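Local coordinates for piwi domain-containing protein (Vanderwaltozyma polyspora, PDB 5THE) that probably binds RNA, being the C-terminal lobe of a budding yeast Argonaute and containing the Piwi domain of the RNase H clan, at residues Asn322-Tyr327 with Glu364-Phe369; Gly333-Lys338 with Gln372-Asn377. All coordinates share one frame; numbering follows the deposited sequence.

How the contacts relate
From the N-terminal side, the chain runs through helix 320-329, which supplies 322-327, then a loop carrying 333-338, strand 339-344 and helix 351-373, whose later part supplies 364-369 and the start of 372-377. The segments therefore alternate, so the two loops cross: contact 1 closes one of 36 residues and contact 2 one of 33, starting and ending further along. With centres about 8 Å apart, the contacts form one continuous patch, joined where Tyr327 CE1 lies 3.3 Å from Pro336 N. Contact 1 ties helix to helix; contact 2 ties the end of helix 351-373 to the loop leading into strand 339-344.

Contact 1: Asn322-Tyr327 with Glu364-Phe369; sequences NRLKIY and ESVRKF
Leu324 reaches from helix 320-329 to Val366 and Phe369 on helix 351-373, an apolar helix-to-helix contact in the RNase H-like Piwi domain. The contact is made by van der Waals packing alone: no hydrogen bond crosses, and the two segments bury just 106 Å² between them. The CA atoms of Leu324 and Phe369 make the nearest backbone approach, at 8.1 Å, so side chains fill the interval.

Along Leu324 the partners change atom by atom. Leu324 CB packs against the next turn of the longer helix, 3.6 Å from Leu373 CD1. CG then stands anti to the carbonyl carbon (chi1 -66°), and CD1 continues the chain outward, anti to CA (chi2 178°), which extends this methyl fully toward helix 351-373. There Leu324 CD1 sits in a corner: Phe369 CB is 3.8 Å away and Val366 CG1 4.1 Å, in directions roughly perpendicular to each other. The other branch, Leu324 CD2, turns toward the loop after its own helix, where it lies 3.9 Å from Pro336 CD.

The leucine side chain crosses both partners at about a right angle. Phe369 offers its CB, one link short of the ring, and its side chain also touches Leu321. Val366 uses a single branch, CG1; it also touches Met320 of helix 320-329, which adds a second link between the two helices, and Pro381 of a loop.

Polar groups on other faces fix the shorter helix to the fold: Arg323 NH1 forms a salt bridge with Asp301 OD2, while Tyr327 OH bonds to Pro265 O. On the longer helix the turn presenting Phe369 is closed by its backbone N, 2.8 Å from Ser365 O.

Contact 2: Gly333-Lys338 with Gln372-Asn377; sequences GKLPTK and QLNGGN
An Asx motif at the C-terminal end of helix 351-373, built on Asn374, forms one side of this contact, and Leu335, from the loop leading into strand 339-344, packs against it. The motif is defined by Asn374 OD1 accepting from the backbone N of Asn377, three residues on, at 2.8 Å with an N-H...O angle of 165°. The donor stands above the carbonyl plane, 37° out of it. A weak second bond reaches OD1 from Gly376 N. The opposite arm of the amide is held as well: Asn374 ND2 donates to Asn377 O at 2.9 Å, and that oxygen lies almost in the amide plane. Gripped at both OD1 and ND2, the amide has little freedom to rotate. Asn374 CG sits between the backbone N and the carbonyl carbon (chi1 63°), which carries the amide over the turn made by Gly375 and Gly376, both at positive phi.

Leu335 spreads its two methyls over this end of the helix. Its CD1 meets Asn374 away from OD1, bridging CB and ND2 at 3.9 Å from each, whereas Leu335 CD2 lies 4.2 Å from Leu373 CD1. Leu335 crosses the side chains of Leu373 and Asn374 at about a right angle. With an alanine at Asn374 the amide is gone, and the backbone N and O of Asn377 would probably be left without their side-chain mates, setting the glycine turn free to shift, while Leu335 CD1 would keep CB but lose its ND2 neighbour.

Around this pair, Tyr379 touches both Leu335 and Asn374, and Gln328 NE2, from near the end of helix 320-329, bonds to Gly333 O and Leu373 O alike. Farther along the loop, Pro336 lies on Leu267 and Lys338 pairs through its backbone with the same residue, bringing the chain alongside strand 264-274 as strand 339-344 begins.

Contact 1: Asn322-Tyr327 with Glu364-Phe369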
ATOM      1  N   ASN A 322       5.135  -7.810 -15.624  1.00 24.96           N
ATOM      2  CA  ASN A 322       6.137  -7.232 -14.733  1.00 28.73           C
ATOM      3  C   ASN A 322       6.118  -7.868 -13.355  1.00 25.19           C
ATOM      4  O   ASN A 322       7.170  -7.976 -12.718  1.00 26.12           O
ATOM      5  CB  ASN A 322       5.933  -5.722 -14.610  1.00 31.43           C
ATOM      6  CG  ASN A 322       6.339  -4.997 -15.859  1.00 32.67           C
ATOM      7  OD1 ASN A 322       7.125  -5.518 -16.641  1.00 31.27           O
ATOM      8  ND2 ASN A 322       5.801  -3.799 -16.065  1.00 28.52           N
ATOM      9  N   ARG A 323       4.944  -8.259 -12.849  1.00 26.21           N
ATOM     10  CA  ARG A 323       4.929  -8.988 -11.582  1.00 24.46           C
ATOM     11  C   ARG A 323       5.810 -10.225 -11.677  1.00 26.15           C
ATOM     12  O   ARG A 323       6.584 -10.521 -10.759  1.00 24.69           O
ATOM     13  CB  ARG A 323       3.504  -9.388 -11.189  1.00 25.51           C
ATOM     14  CG  ARG A 323       2.433  -8.331 -11.485  1.00 23.56           C
ATOM     15  CD  ARG A 323       2.383  -7.256 -10.416  1.00 21.99           C
ATOM     16  NE  ARG A 323       3.565  -6.393 -10.380  1.00 24.12           N
ATOM     17  CZ  ARG A 323       3.829  -5.470 -11.297  1.00 26.04           C
ATOM     18  NH1 ARG A 323       3.011  -5.324 -12.329  1.00 27.13           N
ATOM     19  NH2 ARG A 323       4.909  -4.707 -11.194  1.00 21.66           N
ATOM     20  N   LEU A 324       5.724 -10.945 -12.799  1.00 21.24           N
ATOM     21  CA  LEU A 324       6.526 -12.156 -12.956  1.00 23.76           C
ATOM     22  C   LEU A 324       7.999 -11.824 -13.145  1.00 24.96           C
ATOM     23  O   LEU A 324       8.865 -12.468 -12.544  1.00 25.13           O
ATOM     24  CB  LEU A 324       6.016 -12.974 -14.139  1.00 26.71           C
ATOM     25  CG  LEU A 324       4.615 -13.579 -14.021  1.00 29.21           C
ATOM     26  CD1 LEU A 324       4.259 -14.317 -15.303  1.00 26.01           C
ATOM     27  CD2 LEU A 324       4.570 -14.505 -12.842  1.00 24.62           C
ATOM     28  N   LYS A 325       8.299 -10.828 -13.982  1.00 21.40           N
ATOM     29  CA  LYS A 325       9.688 -10.466 -14.253  1.00 23.83           C
ATOM     30  C   LYS A 325      10.410 -10.057 -12.981  1.00 19.90           C
ATOM     31  O   LYS A 325      11.543 -10.481 -12.731  1.00 26.06           O
ATOM     32  CB  LYS A 325       9.752  -9.323 -15.270  1.00 24.25           C
ATOM     33  CG  LYS A 325       9.577  -9.730 -16.723  1.00 30.50           C
ATOM     34  CD  LYS A 325       9.512  -8.473 -17.608  1.00 33.89           C
ATOM     35  CE  LYS A 325       9.726  -8.800 -19.065  1.00 40.62           C
ATOM     36  NZ  LYS A 325       9.736  -7.576 -19.929  1.00 37.10           N
ATOM     37  N   ILE A 326       9.782  -9.203 -12.180  1.00 24.81           N
ATOM     38  CA  ILE A 326      10.423  -8.729 -10.964  1.00 31.01           C
ATOM     39  C   ILE A 326      10.574  -9.869  -9.973  1.00 26.62           C
ATOM     40  O   ILE A 326      11.633 -10.040  -9.354  1.00 22.47           O
ATOM     41  CB  ILE A 326       9.631  -7.555 -10.359  1.00 31.73           C
ATOM     42  CG1 ILE A 326       9.553  -6.409 -11.374  1.00 26.07           C
ATOM     43  CG2 ILE A 326      10.304  -7.094  -9.070  1.00 27.43           C
ATOM     44  CD1 ILE A 326       8.638  -5.259 -10.953  1.00 28.35           C
ATOM     45  N   TYR A 327       9.520 -10.674  -9.810  1.00 18.46           N
ATOM     46  CA  TYR A 327       9.626 -11.829  -8.929  1.00 20.67           C
ATOM     47  C   TYR A 327      10.806 -12.699  -9.334  1.00 23.19           C
ATOM     48  O   TYR A 327      11.598 -13.143  -8.489  1.00 22.54           O
ATOM     49  CB  TYR A 327       8.336 -12.644  -8.969  1.00 23.48           C
ATOM     50  CG  TYR A 327       8.365 -13.876  -8.084  1.00 26.77           C
ATOM     51  CD1 TYR A 327       9.036 -15.040  -8.480  1.00 23.66           C
ATOM     52  CD2 TYR A 327       7.717 -13.877  -6.858  1.00 22.54           C
ATOM     53  CE1 TYR A 327       9.053 -16.170  -7.673  1.00 22.99           C
ATOM     54  CE2 TYR A 327       7.736 -14.995  -6.036  1.00 27.59           C
ATOM     55  CZ  TYR A 327       8.399 -16.136  -6.453  1.00 22.66           C
ATOM     56  OH  TYR A 327       8.401 -17.237  -5.638  1.00 24.80           O
ATOM     57  N   GLU A 364      -4.694 -17.080 -17.844  1.00 24.88           N
ATOM     58  CA  GLU A 364      -4.387 -17.166 -19.266  1.00 27.61           C
ATOM     59  C   GLU A 364      -3.184 -16.311 -19.624  1.00 27.86           C
ATOM     60  O   GLU A 364      -2.356 -16.715 -20.454  1.00 33.58           O
ATOM     61  CB  GLU A 364      -5.623 -16.782 -20.081  1.00 25.17           C
ATOM     62  CG  GLU A 364      -6.724 -17.825 -19.870  1.00 34.69           C
ATOM     63  CD  GLU A 364      -7.930 -17.661 -20.757  1.00 43.34           C
ATOM     64  OE1 GLU A 364      -8.157 -16.543 -21.274  1.00 38.60           O
ATOM     65  OE2 GLU A 364      -8.658 -18.673 -20.915  1.00 44.24           O
ATOM     66  N   SER A 365      -3.042 -15.146 -18.986  1.00 24.27           N
ATOM     67  CA  SER A 365      -1.871 -14.311 -19.253  1.00 27.58           C
ATOM     68  C   SER A 365      -0.588 -14.979 -18.768  1.00 26.40           C
ATOM     69  O   SER A 365       0.419 -14.981 -19.483  1.00 28.03           O
ATOM     70  CB  SER A 365      -2.032 -12.935 -18.612  1.00 31.35           C
ATOM     71  OG  SER A 365      -3.154 -12.261 -19.166  1.00 41.17           O
ATOM     72  N   VAL A 366      -0.594 -15.555 -17.560  1.00 24.93           N
ATOM     73  CA  VAL A 366       0.644 -16.182 -17.105  1.00 26.49           C
ATOM     74  C   VAL A 366       0.903 -17.463 -17.883  1.00 30.97           C
ATOM     75  O   VAL A 366       2.057 -17.891 -18.015  1.00 26.88           O
ATOM     76  CB  VAL A 366       0.645 -16.448 -15.584  1.00 24.22           C
ATOM     77  CG1 VAL A 366       0.328 -15.167 -14.800  1.00 31.62           C
ATOM     78  CG2 VAL A 366      -0.305 -17.574 -15.220  1.00 27.07           C
ATOM     79  N   ARG A 367      -0.149 -18.101 -18.415  1.00 25.18           N
ATOM     80  CA  ARG A 367       0.084 -19.234 -19.301  1.00 30.64           C
ATOM     81  C   ARG A 367       0.946 -18.820 -20.490  1.00 28.05           C
ATOM     82  O   ARG A 367       1.789 -19.603 -20.956  1.00 24.34           O
ATOM     83  CB  ARG A 367      -1.245 -19.822 -19.774  1.00 34.18           C
ATOM     84  CG  ARG A 367      -1.069 -20.982 -20.759  1.00 39.73           C
ATOM     85  CD  ARG A 367      -2.409 -21.576 -21.185  1.00 47.94           C
ATOM     86  NE  ARG A 367      -2.266 -22.536 -22.275  1.00 55.20           N
ATOM     87  CZ  ARG A 367      -2.459 -22.247 -23.559  1.00 62.91           C
ATOM     88  NH1 ARG A 367      -2.802 -21.019 -23.920  1.00 63.49           N
ATOM     89  NH2 ARG A 367      -2.311 -23.187 -24.484  1.00 67.37           N
ATOM     90  N   LYS A 368       0.770 -17.588 -20.958  1.00 28.32           N
ATOM     91  CA  LYS A 368       1.541 -17.050 -22.070  1.00 35.70           C
ATOM     92  C   LYS A 368       2.880 -16.480 -21.607  1.00 30.48           C
ATOM     93  O   LYS A 368       3.915 -16.763 -22.212  1.00 28.58           O
ATOM     94  CB  LYS A 368       0.728 -15.973 -22.788  1.00 35.33           C
ATOM     95  CG  LYS A 368       1.491 -15.316 -23.944  1.00 47.67           C
ATOM     96  CD  LYS A 368       0.873 -13.991 -24.367  1.00 56.52           C
ATOM     97  CE  LYS A 368       1.714 -13.292 -25.434  1.00 64.56           C
ATOM     98  NZ  LYS A 368       1.755 -14.024 -26.739  1.00 66.06           N
ATOM     99  N   PHE A 369       2.879 -15.673 -20.539  1.00 26.21           N
ATOM    100  CA  PHE A 369       4.094 -14.968 -20.122  1.00 22.36           C
ATOM    101  C   PHE A 369       5.146 -15.918 -19.543  1.00 27.02           C
ATOM    102  O   PHE A 369       6.343 -15.756 -19.799  1.00 29.42           O
ATOM    103  CB  PHE A 369       3.748 -13.897 -19.076  1.00 25.92           C
ATOM    104  CG  PHE A 369       2.905 -12.773 -19.598  1.00 28.60           C
ATOM    105  CD1 PHE A 369       3.078 -12.294 -20.891  1.00 26.18           C
ATOM    106  CD2 PHE A 369       1.939 -12.180 -18.787  1.00 29.84           C
ATOM    107  CE1 PHE A 369       2.302 -11.244 -21.377  1.00 29.10           C
ATOM    108  CE2 PHE A 369       1.154 -11.135 -19.265  1.00 23.30           C
ATOM    109  CZ  PHE A 369       1.339 -10.668 -20.568  1.00 26.15           C
TER

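Contact 2: Gly333-Lys338 with Gln372-Asn377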
ATOM      1  N   GLY A 333      15.754 -16.772 -10.960  1.00 27.63           N
ATOM      2  CA  GLY A 333      15.196 -17.246 -12.213  1.00 24.50           C
ATOM      3  C   GLY A 333      13.915 -18.055 -12.102  1.00 23.69           C
ATOM      4  O   GLY A 333      13.361 -18.441 -13.139  1.00 25.14           O
ATOM      5  N   LYS A 334      13.418 -18.309 -10.891  1.00 23.97           N
ATOM      6  CA  LYS A 334      12.186 -19.066 -10.691  1.00 27.52           C
ATOM      7  C   LYS A 334      10.958 -18.160 -10.757  1.00 30.37           C
ATOM      8  O   LYS A 334      10.976 -17.032 -10.255  1.00 27.13           O
ATOM      9  CB  LYS A 334      12.215 -19.784  -9.337  1.00 24.95           C
ATOM     10  CG  LYS A 334      13.389 -20.756  -9.145  1.00 28.94           C
ATOM     11  CD  LYS A 334      13.165 -22.020  -9.927  1.00 34.25           C
ATOM     12  CE  LYS A 334      14.237 -23.048  -9.645  1.00 42.41           C
ATOM     13  NZ  LYS A 334      13.999 -24.265 -10.470  1.00 48.01           N
ATOM     14  N   LEU A 335       9.896 -18.660 -11.383  1.00 29.88           N
ATOM     15  CA  LEU A 335       8.584 -18.036 -11.303  1.00 20.94           C
ATOM     16  C   LEU A 335       7.867 -18.525 -10.051  1.00 20.54           C
ATOM     17  O   LEU A 335       8.201 -19.582  -9.517  1.00 27.27           O
ATOM     18  CB  LEU A 335       7.760 -18.389 -12.531  1.00 18.93           C
ATOM     19  CG  LEU A 335       8.389 -17.974 -13.859  1.00 24.47           C
ATOM     20  CD1 LEU A 335       7.532 -18.429 -15.026  1.00 26.93           C
ATOM     21  CD2 LEU A 335       8.665 -16.476 -13.831  1.00 24.17           C
ATOM     22  N   PRO A 336       6.892 -17.775  -9.544  1.00 22.80           N
ATOM     23  CA  PRO A 336       6.164 -18.244  -8.365  1.00 23.16           C
ATOM     24  C   PRO A 336       5.352 -19.489  -8.684  1.00 26.31           C
ATOM     25  O   PRO A 336       4.932 -19.721  -9.823  1.00 22.10           O
ATOM     26  CB  PRO A 336       5.258 -17.061  -7.996  1.00 30.05           C
ATOM     27  CG  PRO A 336       5.159 -16.235  -9.232  1.00 28.43           C
ATOM     28  CD  PRO A 336       6.437 -16.446  -9.994  1.00 24.21           C
ATOM     29  N   THR A 337       5.170 -20.316  -7.664  1.00 22.98           N
ATOM     30  CA  THR A 337       4.369 -21.514  -7.818  1.00 27.96           C
ATOM     31  C   THR A 337       2.978 -21.372  -7.217  1.00 29.12           C
ATOM     32  O   THR A 337       2.160 -22.282  -7.386  1.00 28.34           O
ATOM     33  CB  THR A 337       5.092 -22.726  -7.208  1.00 26.39           C
ATOM     34  OG1 THR A 337       5.325 -22.502  -5.811  1.00 26.36           O
ATOM     35  CG2 THR A 337       6.436 -22.951  -7.918  1.00 27.07           C
ATOM     36  N   LYS A 338       2.691 -20.258  -6.540  1.00 27.03           N
ATOM     37  CA  LYS A 338       1.357 -19.933  -6.047  1.00 27.52           C
ATOM     38  C   LYS A 338       1.152 -18.434  -6.188  1.00 27.89           C
ATOM     39  O   LYS A 338       2.084 -17.651  -5.986  1.00 23.83           O
ATOM     40  CB  LYS A 338       1.151 -20.320  -4.567  1.00 26.95           C
ATOM     41  CG  LYS A 338       1.187 -21.815  -4.256  1.00 24.85           C
ATOM     42  CD  LYS A 338       0.876 -22.037  -2.776  1.00 25.96           C
ATOM     43  CE  LYS A 338       0.953 -23.512  -2.399  1.00 33.99           C
ATOM     44  NZ  LYS A 338      -0.014 -24.303  -3.193  1.00 40.47           N
ATOM     45  N   GLN A 372       7.678 -17.435 -21.814  1.00 22.22           N
ATOM     46  CA  GLN A 372       8.608 -16.427 -22.311  1.00 27.40           C
ATOM     47  C   GLN A 372       9.745 -16.184 -21.324  1.00 22.66           C
ATOM     48  O   GLN A 372      10.844 -15.800 -21.732  1.00 22.24           O
ATOM     49  CB  GLN A 372       7.869 -15.118 -22.597  1.00 29.39           C
ATOM     50  CG  GLN A 372       6.704 -15.241 -23.575  1.00 31.14           C
ATOM     51  CD  GLN A 372       5.892 -13.956 -23.675  1.00 39.08           C
ATOM     52  OE1 GLN A 372       6.136 -12.995 -22.947  1.00 42.37           O
ATOM     53  NE2 GLN A 372       4.921 -13.939 -24.577  1.00 37.99           N
ATOM     54  N   LEU A 373       9.508 -16.413 -20.033  1.00 24.32           N
ATOM     55  CA  LEU A 373      10.485 -16.084 -19.002  1.00 23.61           C
ATOM     56  C   LEU A 373      11.238 -17.287 -18.443  1.00 23.27           C
ATOM     57  O   LEU A 373      12.356 -17.112 -17.955  1.00 25.44           O
ATOM     58  CB  LEU A 373       9.798 -15.360 -17.834  1.00 22.01           C
ATOM     59  CG  LEU A 373       9.021 -14.080 -18.125  1.00 24.16           C
ATOM     60  CD1 LEU A 373       8.253 -13.643 -16.880  1.00 27.94           C
ATOM     61  CD2 LEU A 373       9.980 -12.991 -18.565  1.00 26.61           C
ATOM     62  N   ASN A 374      10.665 -18.492 -18.466  1.00 23.68           N
ATOM     63  CA  ASN A 374      11.274 -19.645 -17.804  1.00 25.63           C
ATOM     64  C   ASN A 374      12.022 -20.559 -18.774  1.00 23.98           C
ATOM     65  O   ASN A 374      12.350 -21.702 -18.417  1.00 24.26           O
ATOM     66  CB  ASN A 374      10.206 -20.445 -17.031  1.00 26.85           C
ATOM     67  CG  ASN A 374       9.126 -21.036 -17.950  1.00 26.60           C
ATOM     68  OD1 ASN A 374       9.297 -21.095 -19.163  1.00 27.93           O
ATOM     69  ND2 ASN A 374       8.020 -21.468 -17.369  1.00 24.34           N
ATOM     70  N   GLY A 375      12.268 -20.094 -19.998  1.00 26.24           N
ATOM     71  CA  GLY A 375      12.945 -20.890 -20.996  1.00 24.93           C
ATOM     72  C   GLY A 375      12.039 -21.766 -21.836  1.00 36.21           C
ATOM     73  O   GLY A 375      12.541 -22.680 -22.505  1.00 34.08           O
ATOM     74  N   GLY A 376      10.726 -21.529 -21.801  1.00 30.76           N
ATOM     75  CA  GLY A 376       9.774 -22.213 -22.646  1.00 30.94           C
ATOM     76  C   GLY A 376       9.017 -23.360 -22.007  1.00 32.59           C
ATOM     77  O   GLY A 376       8.621 -24.288 -22.716  1.00 34.80           O
ATOM     78  N   ASN A 377       8.801 -23.335 -20.701  1.00 27.77           N
ATOM     79  CA  ASN A 377       8.079 -24.400 -20.029  1.00 26.68           C
ATOM     80  C   ASN A 377       6.660 -23.950 -19.708  1.00 31.28           C
ATOM     81  O   ASN A 377       6.404 -22.766 -19.455  1.00 27.03           O
ATOM     82  CB  ASN A 377       8.796 -24.824 -18.744  1.00 28.24           C
ATOM     83  CG  ASN A 377      10.243 -25.242 -18.995  1.00 31.32           C
ATOM     84  OD1 ASN A 377      10.547 -25.882 -20.004  1.00 26.26           O
ATOM     85  ND2 ASN A 377      11.136 -24.878 -18.081  1.00 30.74           N
TER